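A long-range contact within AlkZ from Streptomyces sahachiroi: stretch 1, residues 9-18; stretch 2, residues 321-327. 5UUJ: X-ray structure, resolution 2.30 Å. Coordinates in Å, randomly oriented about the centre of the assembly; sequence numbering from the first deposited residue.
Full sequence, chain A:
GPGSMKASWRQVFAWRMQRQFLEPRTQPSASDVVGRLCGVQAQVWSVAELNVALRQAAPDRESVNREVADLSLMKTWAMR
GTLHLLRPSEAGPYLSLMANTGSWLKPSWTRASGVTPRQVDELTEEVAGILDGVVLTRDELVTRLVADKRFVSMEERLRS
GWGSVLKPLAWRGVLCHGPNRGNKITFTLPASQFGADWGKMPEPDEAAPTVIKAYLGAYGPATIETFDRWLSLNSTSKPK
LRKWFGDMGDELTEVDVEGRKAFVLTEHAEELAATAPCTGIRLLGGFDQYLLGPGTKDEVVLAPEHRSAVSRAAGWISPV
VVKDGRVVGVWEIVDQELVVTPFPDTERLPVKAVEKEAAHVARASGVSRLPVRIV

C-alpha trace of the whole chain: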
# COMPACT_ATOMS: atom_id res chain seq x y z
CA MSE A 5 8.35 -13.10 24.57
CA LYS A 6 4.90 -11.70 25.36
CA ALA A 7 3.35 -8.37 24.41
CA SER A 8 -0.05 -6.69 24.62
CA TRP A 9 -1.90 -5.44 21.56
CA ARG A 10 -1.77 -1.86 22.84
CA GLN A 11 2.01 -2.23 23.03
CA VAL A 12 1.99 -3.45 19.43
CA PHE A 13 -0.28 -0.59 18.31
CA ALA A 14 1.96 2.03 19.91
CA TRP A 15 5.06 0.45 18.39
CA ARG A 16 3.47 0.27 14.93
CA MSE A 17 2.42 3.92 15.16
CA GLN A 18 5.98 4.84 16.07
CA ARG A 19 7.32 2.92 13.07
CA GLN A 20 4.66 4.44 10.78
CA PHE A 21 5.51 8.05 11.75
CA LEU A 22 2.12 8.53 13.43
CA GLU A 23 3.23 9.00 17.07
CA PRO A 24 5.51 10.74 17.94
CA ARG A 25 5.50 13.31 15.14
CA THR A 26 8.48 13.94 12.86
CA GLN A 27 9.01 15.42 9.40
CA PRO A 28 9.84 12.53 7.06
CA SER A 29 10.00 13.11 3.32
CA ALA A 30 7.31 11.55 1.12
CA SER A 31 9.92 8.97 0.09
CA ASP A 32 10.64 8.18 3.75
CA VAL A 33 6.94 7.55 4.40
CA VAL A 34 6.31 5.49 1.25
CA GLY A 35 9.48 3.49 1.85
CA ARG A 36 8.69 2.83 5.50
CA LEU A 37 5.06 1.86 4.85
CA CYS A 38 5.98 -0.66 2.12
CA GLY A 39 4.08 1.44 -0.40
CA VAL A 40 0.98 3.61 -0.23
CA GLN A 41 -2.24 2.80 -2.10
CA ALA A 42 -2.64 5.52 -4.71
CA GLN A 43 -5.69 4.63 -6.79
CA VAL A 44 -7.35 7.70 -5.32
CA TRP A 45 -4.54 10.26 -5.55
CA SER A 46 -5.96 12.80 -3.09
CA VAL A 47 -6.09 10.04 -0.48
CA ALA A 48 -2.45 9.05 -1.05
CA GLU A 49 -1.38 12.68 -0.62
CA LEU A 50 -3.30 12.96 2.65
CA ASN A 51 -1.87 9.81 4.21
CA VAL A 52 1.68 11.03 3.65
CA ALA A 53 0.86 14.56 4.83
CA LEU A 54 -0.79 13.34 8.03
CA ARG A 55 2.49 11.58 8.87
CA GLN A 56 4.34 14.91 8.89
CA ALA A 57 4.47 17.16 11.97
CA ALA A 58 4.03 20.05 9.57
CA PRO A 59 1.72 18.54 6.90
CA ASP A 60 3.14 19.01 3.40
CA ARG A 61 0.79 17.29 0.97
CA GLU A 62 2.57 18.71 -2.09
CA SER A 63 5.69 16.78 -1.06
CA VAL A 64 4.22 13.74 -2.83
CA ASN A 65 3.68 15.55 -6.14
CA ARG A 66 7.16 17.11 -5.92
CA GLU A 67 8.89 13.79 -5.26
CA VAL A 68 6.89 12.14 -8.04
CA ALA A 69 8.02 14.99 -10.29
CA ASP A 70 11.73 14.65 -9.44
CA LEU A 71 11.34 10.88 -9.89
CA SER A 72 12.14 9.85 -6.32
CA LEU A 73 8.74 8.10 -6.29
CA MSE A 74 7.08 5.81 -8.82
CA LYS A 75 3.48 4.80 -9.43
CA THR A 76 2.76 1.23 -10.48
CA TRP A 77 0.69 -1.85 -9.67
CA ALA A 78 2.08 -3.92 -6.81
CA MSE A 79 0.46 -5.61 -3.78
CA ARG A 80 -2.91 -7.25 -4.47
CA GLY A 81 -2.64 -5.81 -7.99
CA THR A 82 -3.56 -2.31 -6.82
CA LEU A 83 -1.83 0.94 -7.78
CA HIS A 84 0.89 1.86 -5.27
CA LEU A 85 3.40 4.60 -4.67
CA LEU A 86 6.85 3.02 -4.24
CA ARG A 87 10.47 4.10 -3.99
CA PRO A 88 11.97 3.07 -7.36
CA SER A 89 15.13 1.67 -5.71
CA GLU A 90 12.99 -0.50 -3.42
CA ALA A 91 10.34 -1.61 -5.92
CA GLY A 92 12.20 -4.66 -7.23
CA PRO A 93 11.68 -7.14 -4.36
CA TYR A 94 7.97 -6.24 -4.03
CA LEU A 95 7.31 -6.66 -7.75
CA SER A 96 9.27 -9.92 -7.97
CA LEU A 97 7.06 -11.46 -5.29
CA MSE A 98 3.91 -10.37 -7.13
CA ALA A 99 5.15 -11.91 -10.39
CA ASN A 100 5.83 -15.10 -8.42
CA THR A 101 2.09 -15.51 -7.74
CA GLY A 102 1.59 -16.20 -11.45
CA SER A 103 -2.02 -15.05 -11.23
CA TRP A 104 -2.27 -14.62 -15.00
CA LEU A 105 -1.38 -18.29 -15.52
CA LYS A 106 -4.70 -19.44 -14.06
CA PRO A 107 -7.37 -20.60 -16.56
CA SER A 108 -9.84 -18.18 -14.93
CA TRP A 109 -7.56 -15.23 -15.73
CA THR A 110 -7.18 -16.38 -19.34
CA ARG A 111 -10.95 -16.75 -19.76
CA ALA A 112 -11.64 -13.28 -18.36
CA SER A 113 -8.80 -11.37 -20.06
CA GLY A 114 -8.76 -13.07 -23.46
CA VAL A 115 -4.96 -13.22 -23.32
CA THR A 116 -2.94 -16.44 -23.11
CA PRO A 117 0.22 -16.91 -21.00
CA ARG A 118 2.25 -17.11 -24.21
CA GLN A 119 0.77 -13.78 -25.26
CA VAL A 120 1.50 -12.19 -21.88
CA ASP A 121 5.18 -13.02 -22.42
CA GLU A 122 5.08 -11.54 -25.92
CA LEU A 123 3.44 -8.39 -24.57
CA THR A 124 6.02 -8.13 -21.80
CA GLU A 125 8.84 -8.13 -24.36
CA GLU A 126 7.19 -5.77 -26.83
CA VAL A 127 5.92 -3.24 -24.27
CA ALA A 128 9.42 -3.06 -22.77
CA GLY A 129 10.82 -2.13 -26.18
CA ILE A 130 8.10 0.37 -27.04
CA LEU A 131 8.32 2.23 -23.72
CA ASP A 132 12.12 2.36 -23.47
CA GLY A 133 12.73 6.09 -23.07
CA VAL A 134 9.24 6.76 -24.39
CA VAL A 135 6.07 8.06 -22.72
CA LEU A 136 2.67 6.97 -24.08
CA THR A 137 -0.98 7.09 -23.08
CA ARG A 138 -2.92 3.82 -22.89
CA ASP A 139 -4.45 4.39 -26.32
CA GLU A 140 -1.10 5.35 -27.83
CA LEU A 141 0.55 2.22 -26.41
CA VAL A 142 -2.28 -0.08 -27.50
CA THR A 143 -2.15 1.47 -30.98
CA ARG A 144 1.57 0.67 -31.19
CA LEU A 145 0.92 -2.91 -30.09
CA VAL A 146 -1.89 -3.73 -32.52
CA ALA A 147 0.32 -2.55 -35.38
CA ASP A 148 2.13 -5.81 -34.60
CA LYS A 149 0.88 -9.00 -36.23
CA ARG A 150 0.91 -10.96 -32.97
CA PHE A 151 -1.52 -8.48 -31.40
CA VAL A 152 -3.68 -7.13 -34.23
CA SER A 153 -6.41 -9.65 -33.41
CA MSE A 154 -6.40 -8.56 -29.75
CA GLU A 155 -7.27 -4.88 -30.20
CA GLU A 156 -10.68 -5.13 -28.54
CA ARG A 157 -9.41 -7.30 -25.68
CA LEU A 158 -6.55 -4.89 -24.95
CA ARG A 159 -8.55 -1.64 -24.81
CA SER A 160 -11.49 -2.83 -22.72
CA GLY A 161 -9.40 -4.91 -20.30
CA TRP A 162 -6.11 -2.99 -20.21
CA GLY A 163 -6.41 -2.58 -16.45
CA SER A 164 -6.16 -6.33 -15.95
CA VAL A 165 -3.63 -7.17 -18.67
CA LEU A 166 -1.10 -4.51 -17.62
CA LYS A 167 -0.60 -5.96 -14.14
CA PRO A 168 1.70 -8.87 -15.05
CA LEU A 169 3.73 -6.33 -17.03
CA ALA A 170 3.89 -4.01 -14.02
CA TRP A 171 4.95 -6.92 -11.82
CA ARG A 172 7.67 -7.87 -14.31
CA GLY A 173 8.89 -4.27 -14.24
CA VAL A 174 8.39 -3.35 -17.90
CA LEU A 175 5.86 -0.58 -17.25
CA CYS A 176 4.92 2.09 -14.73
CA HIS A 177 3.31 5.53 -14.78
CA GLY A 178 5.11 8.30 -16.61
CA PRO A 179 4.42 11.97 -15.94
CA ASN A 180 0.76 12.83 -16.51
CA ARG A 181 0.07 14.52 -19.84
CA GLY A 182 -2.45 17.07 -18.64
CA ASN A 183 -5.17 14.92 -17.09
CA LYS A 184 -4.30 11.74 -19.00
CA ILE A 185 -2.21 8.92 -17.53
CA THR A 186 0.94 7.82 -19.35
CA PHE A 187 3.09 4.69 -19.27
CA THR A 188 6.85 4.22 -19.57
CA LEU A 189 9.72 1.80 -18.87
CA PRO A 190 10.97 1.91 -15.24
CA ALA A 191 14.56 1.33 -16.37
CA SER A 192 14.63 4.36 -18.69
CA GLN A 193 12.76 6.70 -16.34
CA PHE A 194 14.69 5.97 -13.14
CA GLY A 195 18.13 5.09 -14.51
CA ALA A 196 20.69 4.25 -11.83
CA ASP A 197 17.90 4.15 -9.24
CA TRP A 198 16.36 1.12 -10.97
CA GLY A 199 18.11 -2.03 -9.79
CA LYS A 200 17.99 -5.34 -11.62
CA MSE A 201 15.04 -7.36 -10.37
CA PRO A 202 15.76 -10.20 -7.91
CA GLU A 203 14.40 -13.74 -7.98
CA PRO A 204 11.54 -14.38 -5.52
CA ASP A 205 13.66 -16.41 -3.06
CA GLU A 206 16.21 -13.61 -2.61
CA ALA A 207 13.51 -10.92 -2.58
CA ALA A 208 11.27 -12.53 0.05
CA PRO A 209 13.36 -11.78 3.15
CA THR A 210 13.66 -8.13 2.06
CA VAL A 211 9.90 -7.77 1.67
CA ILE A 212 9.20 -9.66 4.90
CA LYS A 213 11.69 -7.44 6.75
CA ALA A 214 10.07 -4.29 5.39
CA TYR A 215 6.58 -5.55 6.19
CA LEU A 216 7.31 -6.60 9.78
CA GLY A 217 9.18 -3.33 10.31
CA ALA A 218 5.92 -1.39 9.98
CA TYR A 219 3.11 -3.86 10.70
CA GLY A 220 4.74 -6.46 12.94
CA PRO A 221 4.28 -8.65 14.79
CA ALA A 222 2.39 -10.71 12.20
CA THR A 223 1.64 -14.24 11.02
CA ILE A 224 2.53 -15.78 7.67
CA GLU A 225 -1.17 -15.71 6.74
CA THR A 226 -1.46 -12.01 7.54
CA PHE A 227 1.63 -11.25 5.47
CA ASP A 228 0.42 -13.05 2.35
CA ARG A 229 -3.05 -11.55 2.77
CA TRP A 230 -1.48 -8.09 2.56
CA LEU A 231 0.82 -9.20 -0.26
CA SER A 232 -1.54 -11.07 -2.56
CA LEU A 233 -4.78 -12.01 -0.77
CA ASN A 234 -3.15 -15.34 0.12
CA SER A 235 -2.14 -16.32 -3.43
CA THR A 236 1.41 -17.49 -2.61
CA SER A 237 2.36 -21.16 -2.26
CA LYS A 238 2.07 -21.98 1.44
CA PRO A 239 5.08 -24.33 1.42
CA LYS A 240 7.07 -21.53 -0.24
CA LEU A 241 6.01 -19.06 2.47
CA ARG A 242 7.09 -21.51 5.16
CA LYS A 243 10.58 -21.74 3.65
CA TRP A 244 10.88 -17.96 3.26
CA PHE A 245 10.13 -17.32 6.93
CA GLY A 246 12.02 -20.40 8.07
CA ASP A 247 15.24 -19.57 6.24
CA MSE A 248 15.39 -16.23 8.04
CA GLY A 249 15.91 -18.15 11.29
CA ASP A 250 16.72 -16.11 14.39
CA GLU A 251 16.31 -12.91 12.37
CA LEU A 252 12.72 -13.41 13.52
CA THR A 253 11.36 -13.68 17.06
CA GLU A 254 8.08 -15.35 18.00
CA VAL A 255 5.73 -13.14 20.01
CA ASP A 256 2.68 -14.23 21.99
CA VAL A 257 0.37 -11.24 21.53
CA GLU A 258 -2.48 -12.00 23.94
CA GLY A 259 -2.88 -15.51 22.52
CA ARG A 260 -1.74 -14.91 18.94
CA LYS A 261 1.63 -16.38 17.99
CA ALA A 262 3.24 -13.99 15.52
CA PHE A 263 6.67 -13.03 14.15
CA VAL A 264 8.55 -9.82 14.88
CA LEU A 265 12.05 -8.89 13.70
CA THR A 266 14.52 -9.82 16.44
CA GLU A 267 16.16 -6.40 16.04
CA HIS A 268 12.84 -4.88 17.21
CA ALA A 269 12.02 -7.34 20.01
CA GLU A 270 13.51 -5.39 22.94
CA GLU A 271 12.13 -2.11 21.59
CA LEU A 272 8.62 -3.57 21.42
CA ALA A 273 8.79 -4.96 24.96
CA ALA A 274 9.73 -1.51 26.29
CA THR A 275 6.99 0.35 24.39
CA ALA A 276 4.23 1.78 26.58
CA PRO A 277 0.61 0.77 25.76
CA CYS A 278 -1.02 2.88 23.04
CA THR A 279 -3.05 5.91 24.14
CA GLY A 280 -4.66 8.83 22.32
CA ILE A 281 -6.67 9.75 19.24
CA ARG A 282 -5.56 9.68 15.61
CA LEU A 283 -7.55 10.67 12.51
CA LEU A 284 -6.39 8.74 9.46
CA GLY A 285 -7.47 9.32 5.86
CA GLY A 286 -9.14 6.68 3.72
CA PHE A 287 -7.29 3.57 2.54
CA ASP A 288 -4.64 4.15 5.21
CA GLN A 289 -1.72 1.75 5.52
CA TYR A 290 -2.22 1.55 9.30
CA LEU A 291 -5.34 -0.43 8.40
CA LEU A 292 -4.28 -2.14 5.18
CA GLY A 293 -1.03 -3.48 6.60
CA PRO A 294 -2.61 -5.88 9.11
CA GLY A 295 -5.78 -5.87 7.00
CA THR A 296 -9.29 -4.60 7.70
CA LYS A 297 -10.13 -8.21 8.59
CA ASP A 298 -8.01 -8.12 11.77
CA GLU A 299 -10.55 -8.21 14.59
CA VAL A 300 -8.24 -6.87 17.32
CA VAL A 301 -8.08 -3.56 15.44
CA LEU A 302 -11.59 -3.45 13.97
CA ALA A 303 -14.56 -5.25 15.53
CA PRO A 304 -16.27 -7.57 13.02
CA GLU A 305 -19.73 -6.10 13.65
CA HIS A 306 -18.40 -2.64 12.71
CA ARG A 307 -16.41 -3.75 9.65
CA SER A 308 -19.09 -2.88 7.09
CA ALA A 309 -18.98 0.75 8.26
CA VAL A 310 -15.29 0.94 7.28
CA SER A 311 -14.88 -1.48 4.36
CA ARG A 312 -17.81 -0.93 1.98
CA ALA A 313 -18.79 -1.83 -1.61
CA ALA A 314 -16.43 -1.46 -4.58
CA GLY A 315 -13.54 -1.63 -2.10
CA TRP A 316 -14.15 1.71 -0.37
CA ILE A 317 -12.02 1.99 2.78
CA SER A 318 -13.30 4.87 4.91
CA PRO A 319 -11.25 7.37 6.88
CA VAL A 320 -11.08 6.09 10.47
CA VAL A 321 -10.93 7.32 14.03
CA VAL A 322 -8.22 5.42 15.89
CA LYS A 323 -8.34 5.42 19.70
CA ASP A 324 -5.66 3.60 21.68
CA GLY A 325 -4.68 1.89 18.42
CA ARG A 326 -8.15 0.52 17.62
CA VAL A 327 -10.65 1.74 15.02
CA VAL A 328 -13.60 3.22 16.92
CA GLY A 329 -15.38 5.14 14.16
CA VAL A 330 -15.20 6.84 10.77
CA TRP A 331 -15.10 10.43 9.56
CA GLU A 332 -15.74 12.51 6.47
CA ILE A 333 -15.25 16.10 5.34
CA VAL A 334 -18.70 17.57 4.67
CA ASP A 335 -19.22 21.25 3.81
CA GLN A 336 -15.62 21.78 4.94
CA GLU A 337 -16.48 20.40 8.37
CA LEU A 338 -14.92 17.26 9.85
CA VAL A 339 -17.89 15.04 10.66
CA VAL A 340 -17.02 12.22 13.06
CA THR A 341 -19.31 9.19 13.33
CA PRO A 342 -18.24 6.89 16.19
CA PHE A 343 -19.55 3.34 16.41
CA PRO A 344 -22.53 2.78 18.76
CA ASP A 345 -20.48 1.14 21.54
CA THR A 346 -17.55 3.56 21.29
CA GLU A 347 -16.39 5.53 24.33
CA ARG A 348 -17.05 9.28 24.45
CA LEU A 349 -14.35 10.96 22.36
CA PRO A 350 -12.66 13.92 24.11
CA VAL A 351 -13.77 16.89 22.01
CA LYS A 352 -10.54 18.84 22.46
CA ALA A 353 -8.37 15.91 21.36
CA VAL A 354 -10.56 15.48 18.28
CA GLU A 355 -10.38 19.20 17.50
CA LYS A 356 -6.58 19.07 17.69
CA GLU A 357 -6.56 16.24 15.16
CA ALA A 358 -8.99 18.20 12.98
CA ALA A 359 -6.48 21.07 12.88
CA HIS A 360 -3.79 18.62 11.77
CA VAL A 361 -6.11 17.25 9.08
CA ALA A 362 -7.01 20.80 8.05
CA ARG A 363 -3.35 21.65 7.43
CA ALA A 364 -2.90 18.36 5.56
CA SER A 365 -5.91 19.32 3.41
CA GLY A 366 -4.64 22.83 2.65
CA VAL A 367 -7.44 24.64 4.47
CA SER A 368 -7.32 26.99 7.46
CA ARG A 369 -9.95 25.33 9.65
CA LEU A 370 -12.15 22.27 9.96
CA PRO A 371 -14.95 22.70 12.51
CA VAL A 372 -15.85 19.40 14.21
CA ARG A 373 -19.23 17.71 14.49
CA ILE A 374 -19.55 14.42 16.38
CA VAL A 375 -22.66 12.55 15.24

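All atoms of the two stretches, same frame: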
# COMPACT_ATOMS: atom_id res chain seq x y z
N TRP A 9 -1.56 -6.02 22.84
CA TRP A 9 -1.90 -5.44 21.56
C TRP A 9 -1.68 -3.93 21.58
O TRP A 9 -1.27 -3.34 20.59
CB TRP A 9 -3.34 -5.76 21.16
CG TRP A 9 -3.45 -7.11 20.53
CD1 TRP A 9 -4.12 -8.20 21.03
CD2 TRP A 9 -2.87 -7.53 19.29
NE1 TRP A 9 -3.99 -9.26 20.17
CE2 TRP A 9 -3.22 -8.88 19.10
CE3 TRP A 9 -2.08 -6.90 18.33
CZ2 TRP A 9 -2.82 -9.61 17.98
CZ3 TRP A 9 -1.67 -7.62 17.23
CH2 TRP A 9 -2.05 -8.96 17.06
N ARG A 10 -1.95 -3.30 22.72
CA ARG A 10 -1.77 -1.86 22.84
C ARG A 10 -0.29 -1.49 22.83
O ARG A 10 0.07 -0.39 22.41
CB ARG A 10 -2.45 -1.34 24.10
CG ARG A 10 -3.96 -1.21 23.92
CD ARG A 10 -4.66 -0.71 25.16
NE ARG A 10 -4.35 0.69 25.45
CZ ARG A 10 -4.97 1.42 26.36
NH1 ARG A 10 -5.95 0.90 27.09
NH2 ARG A 10 -4.62 2.68 26.55
N GLN A 11 0.58 -2.40 23.26
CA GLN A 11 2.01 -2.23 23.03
C GLN A 11 2.30 -2.26 21.54
O GLN A 11 2.98 -1.38 21.01
CB GLN A 11 2.82 -3.32 23.73
CG GLN A 11 3.04 -3.09 25.21
CD GLN A 11 4.05 -4.05 25.79
OE1 GLN A 11 3.84 -5.26 25.80
NE2 GLN A 11 5.17 -3.51 26.27
N VAL A 12 1.78 -3.28 20.86
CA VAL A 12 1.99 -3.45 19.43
C VAL A 12 1.49 -2.23 18.65
O VAL A 12 2.17 -1.74 17.75
CB VAL A 12 1.30 -4.73 18.91
CG1 VAL A 12 1.27 -4.78 17.38
CG2 VAL A 12 2.00 -5.97 19.46
N PHE A 13 0.31 -1.74 19.01
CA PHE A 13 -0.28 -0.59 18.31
C PHE A 13 0.61 0.64 18.44
O PHE A 13 0.85 1.35 17.46
CB PHE A 13 -1.67 -0.28 18.85
CG PHE A 13 -2.67 -1.39 18.65
CD1 PHE A 13 -2.53 -2.29 17.60
CD2 PHE A 13 -3.74 -1.53 19.51
CE1 PHE A 13 -3.45 -3.30 17.42
CE2 PHE A 13 -4.67 -2.55 19.33
CZ PHE A 13 -4.52 -3.43 18.28
N ALA A 14 1.09 0.89 19.66
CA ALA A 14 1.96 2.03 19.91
C ALA A 14 3.26 1.90 19.13
O ALA A 14 3.76 2.88 18.57
CB ALA A 14 2.25 2.15 21.40
N TRP A 15 3.81 0.69 19.09
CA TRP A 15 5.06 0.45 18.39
C TRP A 15 4.88 0.65 16.89
O TRP A 15 5.70 1.29 16.23
CB TRP A 15 5.58 -0.96 18.67
CG TRP A 15 6.89 -1.24 17.99
CD1 TRP A 15 8.13 -0.89 18.43
CD2 TRP A 15 7.07 -1.93 16.75
NE1 TRP A 15 9.08 -1.31 17.53
CE2 TRP A 15 8.46 -1.95 16.49
CE3 TRP A 15 6.21 -2.53 15.83
CZ2 TRP A 15 9.00 -2.55 15.35
CZ3 TRP A 15 6.75 -3.12 14.70
CH2 TRP A 15 8.13 -3.12 14.47
N ARG A 16 3.79 0.10 16.35
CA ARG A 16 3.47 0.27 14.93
C ARG A 16 3.33 1.75 14.58
O ARG A 16 3.86 2.20 13.56
CB ARG A 16 2.18 -0.47 14.58
CG ARG A 16 2.33 -1.98 14.50
CD ARG A 16 0.99 -2.66 14.31
NE ARG A 16 1.13 -4.11 14.20
CZ ARG A 16 0.11 -4.96 14.17
NH1 ARG A 16 -1.14 -4.52 14.24
NH2 ARG A 16 0.33 -6.26 14.07
N MSE A 17 2.64 2.50 15.42
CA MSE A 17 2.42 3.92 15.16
C MSE A 17 3.71 4.72 15.24
O MSE A 17 3.85 5.76 14.59
CB MSE A 17 1.39 4.48 16.13
CG MSE A 17 -0.03 4.08 15.78
SE MSE A 17 -1.35 4.99 16.88
CE MSE A 17 -2.74 5.24 15.54
N GLN A 18 4.66 4.24 16.03
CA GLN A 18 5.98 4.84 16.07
C GLN A 18 6.69 4.56 14.75
O GLN A 18 7.25 5.47 14.13
CB GLN A 18 6.77 4.31 17.26
CG GLN A 18 8.21 4.80 17.33
CD GLN A 18 9.20 3.79 16.76
OE1 GLN A 18 9.90 4.07 15.79
NE2 GLN A 18 9.27 2.62 17.39
N VAL A 321 -11.33 6.80 12.74
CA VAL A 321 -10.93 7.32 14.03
C VAL A 321 -10.25 6.21 14.81
O VAL A 321 -10.87 5.19 15.11
CB VAL A 321 -12.14 7.84 14.84
CG1 VAL A 321 -11.67 8.52 16.13
CG2 VAL A 321 -12.97 8.79 14.00
N VAL A 322 -8.97 6.40 15.11
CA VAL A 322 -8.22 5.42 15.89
C VAL A 322 -8.04 5.92 17.32
O VAL A 322 -7.51 7.00 17.54
CB VAL A 322 -6.84 5.13 15.26
CG1 VAL A 322 -6.12 4.04 16.02
CG2 VAL A 322 -7.00 4.73 13.80
N LYS A 323 -8.50 5.12 18.28
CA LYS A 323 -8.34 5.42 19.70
C LYS A 323 -7.63 4.28 20.40
O LYS A 323 -8.09 3.14 20.38
CB LYS A 323 -9.70 5.69 20.36
CG LYS A 323 -9.60 5.94 21.86
CD LYS A 323 -10.88 6.52 22.43
CE LYS A 323 -10.72 6.88 23.91
NZ LYS A 323 -10.48 5.68 24.76
N ASP A 324 -6.50 4.59 21.02
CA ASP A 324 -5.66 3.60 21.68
C ASP A 324 -5.26 2.49 20.71
O ASP A 324 -5.08 1.34 21.12
CB ASP A 324 -6.37 3.01 22.90
CG ASP A 324 -6.79 4.07 23.92
OD1 ASP A 324 -6.26 5.20 23.86
OD2 ASP A 324 -7.65 3.77 24.77
N GLY A 325 -5.13 2.83 19.43
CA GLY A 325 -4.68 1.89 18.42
C GLY A 325 -5.78 1.14 17.69
O GLY A 325 -5.53 0.50 16.67
N ARG A 326 -7.01 1.22 18.20
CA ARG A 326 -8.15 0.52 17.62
C ARG A 326 -9.07 1.46 16.86
O ARG A 326 -9.25 2.61 17.25
CB ARG A 326 -8.95 -0.20 18.71
CG ARG A 326 -8.19 -1.32 19.40
CD ARG A 326 -9.05 -2.02 20.45
NE ARG A 326 -10.20 -2.71 19.86
CZ ARG A 326 -11.44 -2.24 19.82
NH1 ARG A 326 -11.75 -1.05 20.35
NH2 ARG A 326 -12.40 -2.95 19.25
N VAL A 327 -9.66 0.97 15.77
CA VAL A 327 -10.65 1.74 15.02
C VAL A 327 -11.95 1.80 15.81
O VAL A 327 -12.52 0.77 16.16
CB VAL A 327 -10.90 1.12 13.62
CG1 VAL A 327 -12.00 1.89 12.87
CG2 VAL A 327 -9.62 1.11 12.81

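Residues 9-18 form a helix, and residues 321-327 form a β-hairpin whose tip packs against one side of it. The touching residues are at least 305 positions apart in sequence. The contact is small, burying 296 Å² summed over both sides. No hydrogen bond crosses it. Packing and one long salt bridge hold the two stretches together.

Backbone hydrogen bonds within each stretch shape the helix and the hairpin. In the helix the i to i+4 bonds run from F13 N to W9 O (2.7 Å) through Q18 N to A14 O (3.0 Å). The hairpin closes through a type I' turn from K323 to R326. K323 N donates to R326 O at 2.8 Å, and R326 N donates to K323 O at 3.1 Å.

The apolar contacts centre on F13 and M17, which are one helical turn apart and both direct CA-to-CB toward the hairpin. F13, with chi1 in m, lays its ring against the turn. G325 C lies over one face of the ring, and F13 CD2 is 3.7 Å from G325 CA. The same F13 CD2 is 3.6 Å from D324 O, while F13 CE2 is 3.7 Å from R326 CG, in the aliphatic part of that arginine. A flat ring suits this place because it can lie along the turn backbone. M17, a selenomethionine here, meets V322 with its terminal methyl: M17 CE is 3.6 Å from V322 CG1. The CA-to-CB bond of V322 also points toward the helix, and both residues are buried, as suits apolar side chains.

Glycine suits position 325 for two reasons. The CA atoms of F13 and G325 are only 5.1 Å apart, and an ideal CB on G325 would fall 2.4 Å from F13 CB, a clash. At the backbone angles of G325 (93/-12), that CB would also be jammed against the carbonyl O of D324.

The polar contact is at the more exposed end. The CA-to-CB bond of R10 points sideways to the hairpin, but the end of the side chain comes nearer. R10 NH2 and D324 OD2 form a long salt bridge of 3.7 Å. The oxygen lies over one face of the guanidinium, so the attraction is of charges only and no N-H points at it. R10 NE and NH2 have hydrogen bonds elsewhere in the structure. D324 OD2 also forms a salt bridge with K323 NZ at 3.4 Å, with a weak hydrogen bond. The aspartate thus sits between two positive groups, one from each stretch.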